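Local coordinates for protein hydrolase, haloacid dehalogenase-like family (PDB 3S6J) that probably acts as a metal-dependent sugar phosphatase of the haloacid dehalogenase family and binds calcium in this structure, at residues D172-M177 against I197-R202; G189-G194 against V208-L213. All blocks are in the same frame, centred on the assembly; numbering follows the deposited sequence.

Overall arrangement
In this haloacid dehalogenase-like hydrolase domain of a longer protein, the first residues met from the N terminus are D172-M177, where strand 167-171 gives way to helix 174-182. The chain then runs into strand 186-190, whose last residues begin G189-G194, the first half of interaction 2, and on into helix 197-202, whose residues close interaction 1 against D172-M177. Only then does V208-L213, on the edge strand 207-209 of the parallel sheet, return to G189-G194 and close interaction 2. The two loops therefore cross rather than nest. Interaction 1 packs helix on helix beside the calcium site, whereas interaction 2 joins neighbouring strands; L190 O touches both D172 CB and L200 CD1, linking the two.

Interaction 1. Residues D172-M177 against I197-R202; sequences DAIWDM and IGELER. With CA (calcium ion), chain M.
I174 and L200 bring their CA atoms to 5.4 Å, the nearest backbone approach between the start of helix 174-182, with the loop residues leading into it, and helix 197-202. What holds them together is van der Waals packing, with L200 at its middle. Its CG stands anti to the carbonyl carbon (chi1 -68°), and CD2 lies against the backbone of the turn, 3.7 Å from D172 O and equally close to A173 C. M177, a selenomethionine, points its CB at the other helix and crosses L200 obliquely, its CG 3.8 Å from L200 O and 4.0 Å from L200 CD2; its chain then bends at both remaining torsions. Separately, I174 crosses E199 at about a right angle, its CD1 3.9 Å from E199 CB and 3.7 Å from E199 OE2, so this methyl meets both the aliphatic start and the carboxylate end of the glutamate.

The CB of D172 points away from helix 197-202. CG sits between backbone N and carbonyl carbon (chi1 68°), and OD1 binds the calcium ion at 2.4 Å; D12, D14 and three waters complete the site. D176 OD1 accepts a hydrogen bond from A173 N through its anti lone pair at 3.2 Å, and another from a calcium-bound water, while its OD2 forms a salt bridge with K147. D176 is thus a second-shell residue. D172 and D176, just after the central strand 167-171, are the two aspartates of a GDxxxD sequence, a form of motif IV in the haloacid dehalogenase fold.

Interaction 2. Residues G189-G194 against V208-L213; sequences GLLSGG and VYEDPL. With CA (calcium ion), chain N.
The beta-alpha-beta unit made of strand 186-190, helix 197-202 and strand 207-209 closes here, at the edge of the Rossmann-like parallel sheet of the haloacid dehalogenase fold, where G189 pairs with V208 and L190 with Y209. Y209 N donates to G189 O at 2.8 Å, and L191 N donates to Y209 O at 2.9 Å. Two CA-H...O contacts reinforce the pair: V208 CA to G189 O and L190 CA to Y209 O, both 3.1 Å.

G189 has no side chain on the face where V208 sits. Beyond it L191, with CG anti to the carbonyl carbon (chi1 -55°), crosses V208 at about a right angle and presses CD2 on V208 CG1 at 3.6 Å. Helix 197-202 covers V208 through I197 and L200. On the other face L190 reaches past the strand end: its CG lies 4.0 Å from D211 CA, and CD2 meets P212 CD at 4.1 Å, again at about a right angle. S192 CB packs on E210 O at 3.7 Å, while its hydroxyl is hydrogen-bonded to G15 O.

D211 is the N-cap of helix 212-217, its OD1 taking a hydrogen bond from D214 N, and its OD2 makes a salt bridge to R43 of the second subunit, which also engages E210. At the far end of 189-194, G194 O binds the second calcium ion at 2.3 Å, and G194 O of the second subunit binds the same ion.

Interaction 1. Residues D172-M177 against I197-R202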
loop_
_atom_site.group_PDB
_atom_site.type_symbol
_atom_site.label_atom_id
_atom_site.label_comp_id
_atom_site.label_asym_id
_atom_site.label_seq_id
_atom_site.Cartn_x
_atom_site.Cartn_y
_atom_site.Cartn_z
ATOM N N ASP E 172 -7.213 9.565 -4.739
ATOM C CA ASP E 172 -6.878 8.169 -4.501
ATOM C C ASP E 172 -6.867 7.875 -3.020
ATOM O O ASP E 172 -6.607 6.744 -2.621
ATOM C CB ASP E 172 -5.487 7.843 -5.047
ATOM C CG ASP E 172 -4.395 8.547 -4.275
ATOM O OD1 ASP E 172 -4.480 9.773 -4.163
ATOM O OD2 ASP E 172 -3.469 7.894 -3.760
ATOM N N ALA E 173 -7.121 8.891 -2.196
ATOM C CA ALA E 173 -7.000 8.708 -0.758
ATOM C C ALA E 173 -8.282 9.046 0.015
ATOM O O ALA E 173 -9.094 9.886 -0.396
ATOM C CB ALA E 173 -5.794 9.498 -0.224
ATOM N N ILE E 174 -8.462 8.346 1.126
ATOM C CA ILE E 174 -9.484 8.655 2.111
ATOM C C ILE E 174 -9.565 10.175 2.266
ATOM O O ILE E 174 -10.640 10.769 2.264
ATOM C CB ILE E 174 -9.091 7.968 3.456
ATOM C CG1 ILE E 174 -9.556 6.499 3.463
ATOM C CG2 ILE E 174 -9.627 8.713 4.642
ATOM C CD1 ILE E 174 -8.875 5.653 4.586
ATOM N N TRP E 175 -8.396 10.802 2.346
ATOM C CA TRP E 175 -8.288 12.234 2.597
ATOM C C TRP E 175 -8.877 13.123 1.516
ATOM O O TRP E 175 -9.430 14.152 1.841
ATOM C CB TRP E 175 -6.830 12.588 2.905
ATOM C CG TRP E 175 -6.260 11.527 3.775
ATOM C CD1 TRP E 175 -5.277 10.645 3.454
ATOM C CD2 TRP E 175 -6.710 11.172 5.091
ATOM N NE1 TRP E 175 -5.060 9.785 4.498
ATOM C CE2 TRP E 175 -5.926 10.086 5.518
ATOM C CE3 TRP E 175 -7.694 11.675 5.954
ATOM C CZ2 TRP E 175 -6.086 9.488 6.779
ATOM C CZ3 TRP E 175 -7.844 11.094 7.208
ATOM C CH2 TRP E 175 -7.046 10.005 7.605
ATOM N N ASP E 176 -8.775 12.717 0.247
ATOM C CA ASP E 176 -9.430 13.422 -0.869
ATOM C C ASP E 176 -10.944 13.323 -0.770
ATOM O O ASP E 176 -11.657 14.296 -1.012
ATOM C CB ASP E 176 -9.020 12.825 -2.234
ATOM C CG ASP E 176 -7.545 13.010 -2.550
ATOM O OD1 ASP E 176 -6.801 12.019 -2.428
ATOM O OD2 ASP E 176 -7.126 14.125 -2.942
HETATM N N MSE E 177 -11.430 12.131 -0.438
HETATM C CA MSE E 177 -12.860 11.881 -0.346
HETATM C C MSE E 177 -13.475 12.633 0.831
HETATM O O MSE E 177 -14.518 13.272 0.695
HETATM C CB MSE E 177 -13.146 10.376 -0.238
HETATM C CG MSE E 177 -12.720 9.559 -1.453
HETATM SE SE MSE E 177 -13.471 10.297 -3.118
HETATM C CE MSE E 177 -11.900 11.242 -3.755
ATOM N N ILE E 197 -11.317 -0.238 -2.207
ATOM C CA ILE E 197 -12.618 0.280 -2.564
ATOM C C ILE E 197 -13.444 0.535 -1.309
ATOM O O ILE E 197 -14.117 1.570 -1.192
ATOM C CB ILE E 197 -13.335 -0.685 -3.543
ATOM C CG1 ILE E 197 -14.683 -0.127 -3.984
ATOM C CG2 ILE E 197 -13.506 -2.075 -2.923
ATOM C CD1 ILE E 197 -15.127 -0.731 -5.315
ATOM N N GLY E 198 -13.339 -0.379 -0.344
ATOM C CA GLY E 198 -13.947 -0.200 0.977
ATOM C C GLY E 198 -13.593 1.112 1.674
ATOM O O GLY E 198 -14.479 1.877 2.032
ATOM N N GLU E 199 -12.305 1.375 1.856
ATOM C CA GLU E 199 -11.857 2.609 2.499
ATOM C C GLU E 199 -12.387 3.856 1.811
ATOM O O GLU E 199 -12.871 4.791 2.475
ATOM C CB GLU E 199 -10.336 2.698 2.493
ATOM C CG GLU E 199 -9.635 1.523 3.078
ATOM C CD GLU E 199 -8.125 1.638 2.940
ATOM O OE1 GLU E 199 -7.554 1.119 1.952
ATOM O OE2 GLU E 199 -7.506 2.273 3.812
ATOM N N LEU E 200 -12.249 3.880 0.487
ATOM C CA LEU E 200 -12.651 5.030 -0.322
ATOM C C LEU E 200 -14.161 5.283 -0.284
ATOM O O LEU E 200 -14.594 6.446 -0.216
ATOM C CB LEU E 200 -12.140 4.899 -1.763
ATOM C CG LEU E 200 -10.620 5.003 -1.969
ATOM C CD1 LEU E 200 -10.155 4.381 -3.283
ATOM C CD2 LEU E 200 -10.187 6.473 -1.889
ATOM N N GLU E 201 -14.952 4.206 -0.323
ATOM C CA GLU E 201 -16.410 4.304 -0.175
ATOM C C GLU E 201 -16.790 4.816 1.206
ATOM O O GLU E 201 -17.661 5.649 1.334
ATOM C CB GLU E 201 -17.094 2.943 -0.425
ATOM C CG GLU E 201 -17.245 2.603 -1.908
ATOM C CD GLU E 201 -17.766 1.197 -2.150
ATOM O OE1 GLU E 201 -17.817 0.386 -1.201
ATOM O OE2 GLU E 201 -18.121 0.902 -3.301
ATOM N N ARG E 202 -16.130 4.320 2.243
ATOM C CA ARG E 202 -16.434 4.783 3.589
ATOM C C ARG E 202 -16.001 6.231 3.842
ATOM O O ARG E 202 -16.558 6.896 4.689
ATOM C CB ARG E 202 -15.864 3.824 4.631
ATOM C CG ARG E 202 -16.790 2.649 4.839
ATOM C CD ARG E 202 -16.050 1.363 5.109
ATOM N NE ARG E 202 -15.844 1.135 6.529
ATOM C CZ ARG E 202 -14.698 1.357 7.156
ATOM N NH1 ARG E 202 -13.653 1.832 6.482
ATOM N NH2 ARG E 202 -14.603 1.106 8.461
HETATM CA CA CA M . -2.878 11.350 -3.310
HETATM O O HOH W 1 -2.216 9.373 -1.640
HETATM O O HOH W 2 -4.381 12.328 -1.679
HETATM O O HOH W 3 -1.038 12.526 -1.993
#

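Interaction 2. Residues G189-G194 against V208-L213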
loop_
_atom_site.group_PDB
_atom_site.type_symbol
_atom_site.label_atom_id
_atom_site.label_comp_id
_atom_site.label_asym_id
_atom_site.label_seq_id
_atom_site.Cartn_x
_atom_site.Cartn_y
_atom_site.Cartn_z
ATOM N N GLY E 189 -13.135 7.928 -6.323
ATOM C CA GLY E 189 -11.875 7.395 -5.842
ATOM C C GLY E 189 -11.183 6.479 -6.836
ATOM O O GLY E 189 -11.858 5.757 -7.583
ATOM N N LEU E 190 -9.850 6.513 -6.831
ATOM C CA LEU E 190 -9.008 5.662 -7.679
ATOM C C LEU E 190 -8.180 4.714 -6.819
ATOM O O LEU E 190 -7.662 5.107 -5.756
ATOM C CB LEU E 190 -8.057 6.513 -8.522
ATOM C CG LEU E 190 -8.506 7.053 -9.887
ATOM C CD1 LEU E 190 -9.927 7.519 -9.870
ATOM C CD2 LEU E 190 -7.559 8.147 -10.440
ATOM N N LEU E 191 -8.030 3.478 -7.287
ATOM C CA LEU E 191 -7.251 2.468 -6.581
ATOM C C LEU E 191 -5.735 2.638 -6.760
ATOM O O LEU E 191 -4.945 1.920 -6.129
ATOM C CB LEU E 191 -7.667 1.062 -7.034
ATOM C CG LEU E 191 -9.157 0.703 -6.923
ATOM C CD1 LEU E 191 -9.392 -0.724 -7.428
ATOM C CD2 LEU E 191 -9.641 0.852 -5.471
ATOM N N SER E 192 -5.332 3.590 -7.600
ATOM C CA SER E 192 -3.931 3.696 -8.020
ATOM C C SER E 192 -2.971 4.228 -6.935
ATOM O O SER E 192 -1.740 4.191 -7.106
ATOM C CB SER E 192 -3.806 4.496 -9.327
ATOM O OG SER E 192 -4.607 5.663 -9.310
ATOM N N GLY E 193 -3.535 4.698 -5.824
ATOM C CA GLY E 193 -2.743 5.131 -4.678
ATOM C C GLY E 193 -2.632 4.057 -3.606
ATOM O O GLY E 193 -2.143 4.296 -2.501
ATOM N N GLY E 194 -3.101 2.862 -3.917
ATOM C CA GLY E 194 -3.076 1.769 -2.964
ATOM C C GLY E 194 -4.191 1.687 -1.908
ATOM O O GLY E 194 -4.198 0.739 -1.167
ATOM N N VAL E 208 -15.811 4.232 -7.516
ATOM C CA VAL E 208 -14.396 3.970 -7.435
ATOM C C VAL E 208 -13.906 3.273 -8.721
ATOM O O VAL E 208 -14.507 2.311 -9.172
ATOM C CB VAL E 208 -14.076 3.100 -6.212
ATOM C CG1 VAL E 208 -12.666 2.504 -6.333
ATOM C CG2 VAL E 208 -14.268 3.901 -4.920
ATOM N N TYR E 209 -12.821 3.785 -9.301
ATOM C CA TYR E 209 -12.229 3.205 -10.499
ATOM C C TYR E 209 -10.786 2.801 -10.248
ATOM O O TYR E 209 -10.145 3.271 -9.284
ATOM C CB TYR E 209 -12.315 4.212 -11.645
ATOM C CG TYR E 209 -13.745 4.619 -11.902
ATOM C CD1 TYR E 209 -14.654 3.722 -12.482
ATOM C CD2 TYR E 209 -14.194 5.871 -11.548
ATOM C CE1 TYR E 209 -15.964 4.072 -12.708
ATOM C CE2 TYR E 209 -15.515 6.230 -11.764
ATOM C CZ TYR E 209 -16.385 5.324 -12.344
ATOM O OH TYR E 209 -17.681 5.695 -12.542
ATOM N N GLU E 210 -10.252 1.947 -11.112
ATOM C CA GLU E 210 -8.874 1.501 -10.944
ATOM C C GLU E 210 -7.871 2.630 -11.032
ATOM O O GLU E 210 -7.016 2.792 -10.151
ATOM C CB GLU E 210 -8.525 0.437 -11.963
ATOM C CG GLU E 210 -9.307 -0.828 -11.737
ATOM C CD GLU E 210 -8.912 -1.921 -12.693
ATOM O OE1 GLU E 210 -8.388 -1.602 -13.782
ATOM O OE2 GLU E 210 -9.123 -3.104 -12.351
ATOM N N ASP E 211 -7.985 3.399 -12.105
ATOM C CA ASP E 211 -6.975 4.366 -12.471
ATOM C C ASP E 211 -7.605 5.359 -13.470
ATOM O O ASP E 211 -8.795 5.272 -13.753
ATOM C CB ASP E 211 -5.710 3.650 -12.997
ATOM C CG ASP E 211 -6.007 2.686 -14.162
ATOM O OD1 ASP E 211 -7.021 2.901 -14.862
ATOM O OD2 ASP E 211 -5.242 1.714 -14.376
ATOM N N PRO E 212 -6.828 6.346 -13.954
ATOM C CA PRO E 212 -7.459 7.357 -14.815
ATOM C C PRO E 212 -8.081 6.755 -16.072
ATOM O O PRO E 212 -9.116 7.245 -16.512
ATOM C CB PRO E 212 -6.303 8.297 -15.169
ATOM C CG PRO E 212 -5.323 8.126 -14.017
ATOM C CD PRO E 212 -5.439 6.692 -13.595
ATOM N N LEU E 213 -7.479 5.697 -16.614
ATOM C CA LEU E 213 -8.002 5.069 -17.821
ATOM C C LEU E 213 -9.353 4.460 -17.511
ATOM O O LEU E 213 -10.303 4.589 -18.296
ATOM C CB LEU E 213 -7.049 3.996 -18.363
ATOM C CG LEU E 213 -7.427 3.254 -19.661
ATOM C CD1 LEU E 213 -7.501 4.196 -20.857
ATOM C CD2 LEU E 213 -6.433 2.128 -19.976
HETATM CA CA CA N . -4.179 -0.934 0.405
HETATM O O HOH W 4 -4.584 -2.951 -1.065
HETATM O O HOH W 5 -2.318 -2.367 -1.218
HETATM O O HOH W 6 -4.391 0.899 2.222
HETATM O O HOH W 7 -6.238 -0.697 2.216
#